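Local coordinates for protein RNA polymerase sigma factor (PDB 5UXX) that is an ECF-subfamily sigma factor that probably binds promoter DNA and directs RNA polymerase to initiate transcription, at residues K43-Q48 / W60-I64. Sequence-based numbering, arbitrary orientation.
Sequences KAWAKQ and WLFTI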
ATOM      1  N   LYS A  43       8.558   4.934 -12.856  1.00 33.23           N
ATOM      2  CA  LYS A  43       9.082   3.627 -13.240  1.00 31.82           C
ATOM      3  C   LYS A  43       8.062   2.840 -14.056  1.00 33.11           C
ATOM      4  O   LYS A  43       8.417   2.161 -15.018  1.00 37.16           O
ATOM      5  CB  LYS A  43       9.497   2.827 -12.005  1.00 30.86           C
ATOM      6  CG  LYS A  43      10.674   3.420 -11.250  1.00 39.48           C
ATOM      7  CD  LYS A  43      11.042   2.570 -10.045  1.00 46.64           C
ATOM      8  CE  LYS A  43      12.091   3.257  -9.187  1.00 48.06           C
ATOM      9  NZ  LYS A  43      13.359   3.491  -9.930  1.00 51.26           N
ATOM     10  N   ALA A  44       6.796   2.936 -13.664  1.00 31.24           N
ATOM     11  CA  ALA A  44       5.728   2.221 -14.350  1.00 31.17           C
ATOM     12  C   ALA A  44       5.534   2.748 -15.767  1.00 27.51           C
ATOM     13  O   ALA A  44       5.255   1.984 -16.689  1.00 26.45           O
ATOM     14  CB  ALA A  44       4.431   2.326 -13.566  1.00 24.10           C
ATOM     15  N   TRP A  45       5.683   4.058 -15.934  1.00 27.08           N
ATOM     16  CA  TRP A  45       5.547   4.671 -17.249  1.00 30.99           C
ATOM     17  C   TRP A  45       6.656   4.205 -18.185  1.00 31.85           C
ATOM     18  O   TRP A  45       6.428   3.989 -19.374  1.00 31.14           O
ATOM     19  CB  TRP A  45       5.555   6.196 -17.142  1.00 30.96           C
ATOM     20  CG  TRP A  45       5.123   6.874 -18.405  1.00 38.82           C
ATOM     21  CD1 TRP A  45       5.917   7.232 -19.455  1.00 35.76           C
ATOM     22  CD2 TRP A  45       3.789   7.256 -18.761  1.00 40.06           C
ATOM     23  NE1 TRP A  45       5.162   7.822 -20.438  1.00 41.97           N
ATOM     24  CE2 TRP A  45       3.851   7.849 -20.038  1.00 44.35           C
ATOM     25  CE3 TRP A  45       2.548   7.158 -18.123  1.00 43.01           C
ATOM     26  CZ2 TRP A  45       2.723   8.342 -20.689  1.00 48.02           C
ATOM     27  CZ3 TRP A  45       1.428   7.648 -18.771  1.00 48.40           C
ATOM     28  CH2 TRP A  45       1.524   8.233 -20.040  1.00 48.98           C
ATOM     29  N   ALA A  46       7.860   4.058 -17.644  1.00 34.00           N
ATOM     30  CA  ALA A  46       8.997   3.610 -18.435  1.00 31.76           C
ATOM     31  C   ALA A  46       8.890   2.126 -18.785  1.00 33.46           C
ATOM     32  O   ALA A  46       9.288   1.710 -19.873  1.00 32.52           O
ATOM     33  CB  ALA A  46      10.298   3.886 -17.694  1.00 33.22           C
ATOM     34  N   LYS A  47       8.344   1.334 -17.867  1.00 29.44           N
ATOM     35  CA  LYS A  47       8.243  -0.110 -18.068  1.00 29.78           C
ATOM     36  C   LYS A  47       6.865  -0.548 -18.555  1.00 33.15           C
ATOM     37  O   LYS A  47       6.562  -1.742 -18.569  1.00 38.47           O
ATOM     38  CB  LYS A  47       8.567  -0.845 -16.766  1.00 29.62           C
ATOM     39  CG  LYS A  47       9.914  -0.504 -16.159  1.00 48.19           C
ATOM     40  CD  LYS A  47       9.981  -0.957 -14.707  1.00 47.76           C
ATOM     41  CE  LYS A  47      10.150  -2.463 -14.598  1.00 53.29           C
ATOM     42  NZ  LYS A  47       9.804  -2.967 -13.238  1.00 54.06           N
ATOM     43  N   GLN A  48       6.038   0.413 -18.956  1.00 30.44           N
ATOM     44  CA  GLN A  48       4.651   0.140 -19.330  1.00 31.30           C
ATOM     45  C   GLN A  48       4.525  -0.888 -20.454  1.00 34.89           C
ATOM     46  O   GLN A  48       3.536  -1.616 -20.527  1.00 35.27           O
ATOM     47  CB  GLN A  48       3.931   1.436 -19.718  1.00 32.49           C
ATOM     48  CG  GLN A  48       4.402   2.097 -20.995  1.00 31.19           C
ATOM     49  CD  GLN A  48       3.596   3.340 -21.313  1.00 37.92           C
ATOM     50  OE1 GLN A  48       2.489   3.257 -21.847  1.00 47.36           O
ATOM     51  NE2 GLN A  48       4.140   4.503 -20.970  1.00 34.58           N
ATOM     52  N   TRP A  60       0.545  -5.390 -10.753  1.00 22.81           N
ATOM     53  CA  TRP A  60       1.786  -5.006 -11.414  1.00 24.35           C
ATOM     54  C   TRP A  60       2.317  -3.696 -10.839  1.00 25.72           C
ATOM     55  O   TRP A  60       3.513  -3.557 -10.580  1.00 29.70           O
ATOM     56  CB  TRP A  60       1.566  -4.877 -12.924  1.00 18.55           C
ATOM     57  CG  TRP A  60       2.814  -4.609 -13.709  1.00 24.26           C
ATOM     58  CD1 TRP A  60       3.800  -5.502 -14.009  1.00 25.42           C
ATOM     59  CD2 TRP A  60       3.205  -3.365 -14.306  1.00 28.45           C
ATOM     60  NE1 TRP A  60       4.782  -4.893 -14.750  1.00 29.28           N
ATOM     61  CE2 TRP A  60       4.441  -3.580 -14.947  1.00 30.76           C
ATOM     62  CE3 TRP A  60       2.631  -2.091 -14.358  1.00 25.88           C
ATOM     63  CZ2 TRP A  60       5.114  -2.570 -15.631  1.00 30.53           C
ATOM     64  CZ3 TRP A  60       3.301  -1.089 -15.038  1.00 27.41           C
ATOM     65  CH2 TRP A  60       4.529  -1.334 -15.665  1.00 29.42           C
ATOM     66  N   LEU A  61       1.414  -2.742 -10.637  1.00 24.51           N
ATOM     67  CA  LEU A  61       1.773  -1.433 -10.101  1.00 22.83           C
ATOM     68  C   LEU A  61       2.174  -1.517  -8.632  1.00 25.11           C
ATOM     69  O   LEU A  61       3.146  -0.890  -8.210  1.00 27.78           O
ATOM     70  CB  LEU A  61       0.610  -0.454 -10.273  1.00 25.21           C
ATOM     71  CG  LEU A  61       0.302  -0.047 -11.716  1.00 30.89           C
ATOM     72  CD1 LEU A  61      -1.004   0.725 -11.797  1.00 32.91           C
ATOM     73  CD2 LEU A  61       1.443   0.771 -12.289  1.00 29.89           C
ATOM     74  N   PHE A  62       1.419  -2.292  -7.858  1.00 21.66           N
ATOM     75  CA  PHE A  62       1.700  -2.470  -6.437  1.00 17.89           C
ATOM     76  C   PHE A  62       3.051  -3.145  -6.218  1.00 24.95           C
ATOM     77  O   PHE A  62       3.751  -2.847  -5.252  1.00 27.23           O
ATOM     78  CB  PHE A  62       0.593  -3.286  -5.766  1.00 18.35           C
ATOM     79  CG  PHE A  62      -0.580  -2.463  -5.304  1.00 19.48           C
ATOM     80  CD1 PHE A  62      -1.184  -1.546  -6.150  1.00 14.29           C
ATOM     81  CD2 PHE A  62      -1.082  -2.613  -4.021  1.00 18.67           C
ATOM     82  CE1 PHE A  62      -2.263  -0.792  -5.723  1.00 17.09           C
ATOM     83  CE2 PHE A  62      -2.162  -1.863  -3.589  1.00 15.92           C
ATOM     84  CZ  PHE A  62      -2.752  -0.952  -4.441  1.00 17.63           C
ATOM     85  N   THR A  63       3.406  -4.053  -7.121  1.00 26.83           N
ATOM     86  CA  THR A  63       4.687  -4.748  -7.055  1.00 21.49           C
ATOM     87  C   THR A  63       5.851  -3.770  -7.192  1.00 25.27           C
ATOM     88  O   THR A  63       6.845  -3.867  -6.470  1.00 26.00           O
ATOM     89  CB  THR A  63       4.800  -5.826  -8.150  1.00 27.99           C
ATOM     90  OG1 THR A  63       3.701  -6.739  -8.040  1.00 26.06           O
ATOM     91  CG2 THR A  63       6.108  -6.594  -8.014  1.00 22.99           C
ATOM     92  N   ILE A  64       5.721  -2.828  -8.120  1.00 20.59           N
ATOM     93  CA  ILE A  64       6.751  -1.815  -8.330  1.00 21.77           C
ATOM     94  C   ILE A  64       6.926  -0.938  -7.093  1.00 26.63           C
ATOM     95  O   ILE A  64       8.050  -0.681  -6.660  1.00 24.45           O
ATOM     96  CB  ILE A  64       6.421  -0.924  -9.543  1.00 27.62           C
ATOM     97  CG1 ILE A  64       6.425  -1.754 -10.829  1.00 25.45           C
ATOM     98  CG2 ILE A  64       7.412   0.226  -9.649  1.00 23.05           C
ATOM     99  CD1 ILE A  64       6.002  -0.979 -12.059  1.00 28.86           C
TER
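Helices 33-46 and 57-81 come together with Ala-44 CA 6.9 Å from Leu-61 CA, a helix-helix contact within the helical region 2 of a sigma-70 family protein. The small methyl of Ala-44 admits three larger side chains: its CB meets Leu-61 CD2 at 3.6 Å, Trp-60 CZ3 at 3.9 Å and Ile-64 CD1 at 4.0 Å. Leu-61 also packs on Leu-12 and Val-15, which joins helix 57-81 to helix 7-26. Ile-64 divides its branches: CG2 reaches Lys-43 CB, while CD1 lies over one indole face of Trp-60, 3.8 Å above the plane and displaced toward the rim. A chi1 of -175°, with CG opposite the backbone N, carries the Trp-60 indole to the C-terminal end of helix 33-46, where Lys-47 leaves helical geometry. Phe-51 meets it edge-to-face. Gln-48 turns back instead, its NE2 donating to Trp-45 O at 2.8 Å (157° at the hydrogen), on a lone pair in the carbonyl plane. Two backbone carbonyls approach the six-membered ring of Trp-60: Ala-44 O lies in plane at the edge, 3.5 Å from CH2, and Lys-47 O, also hydrogen-bonded to Ser-50 OG, comes in obliquely to 3.4 Å from CZ2.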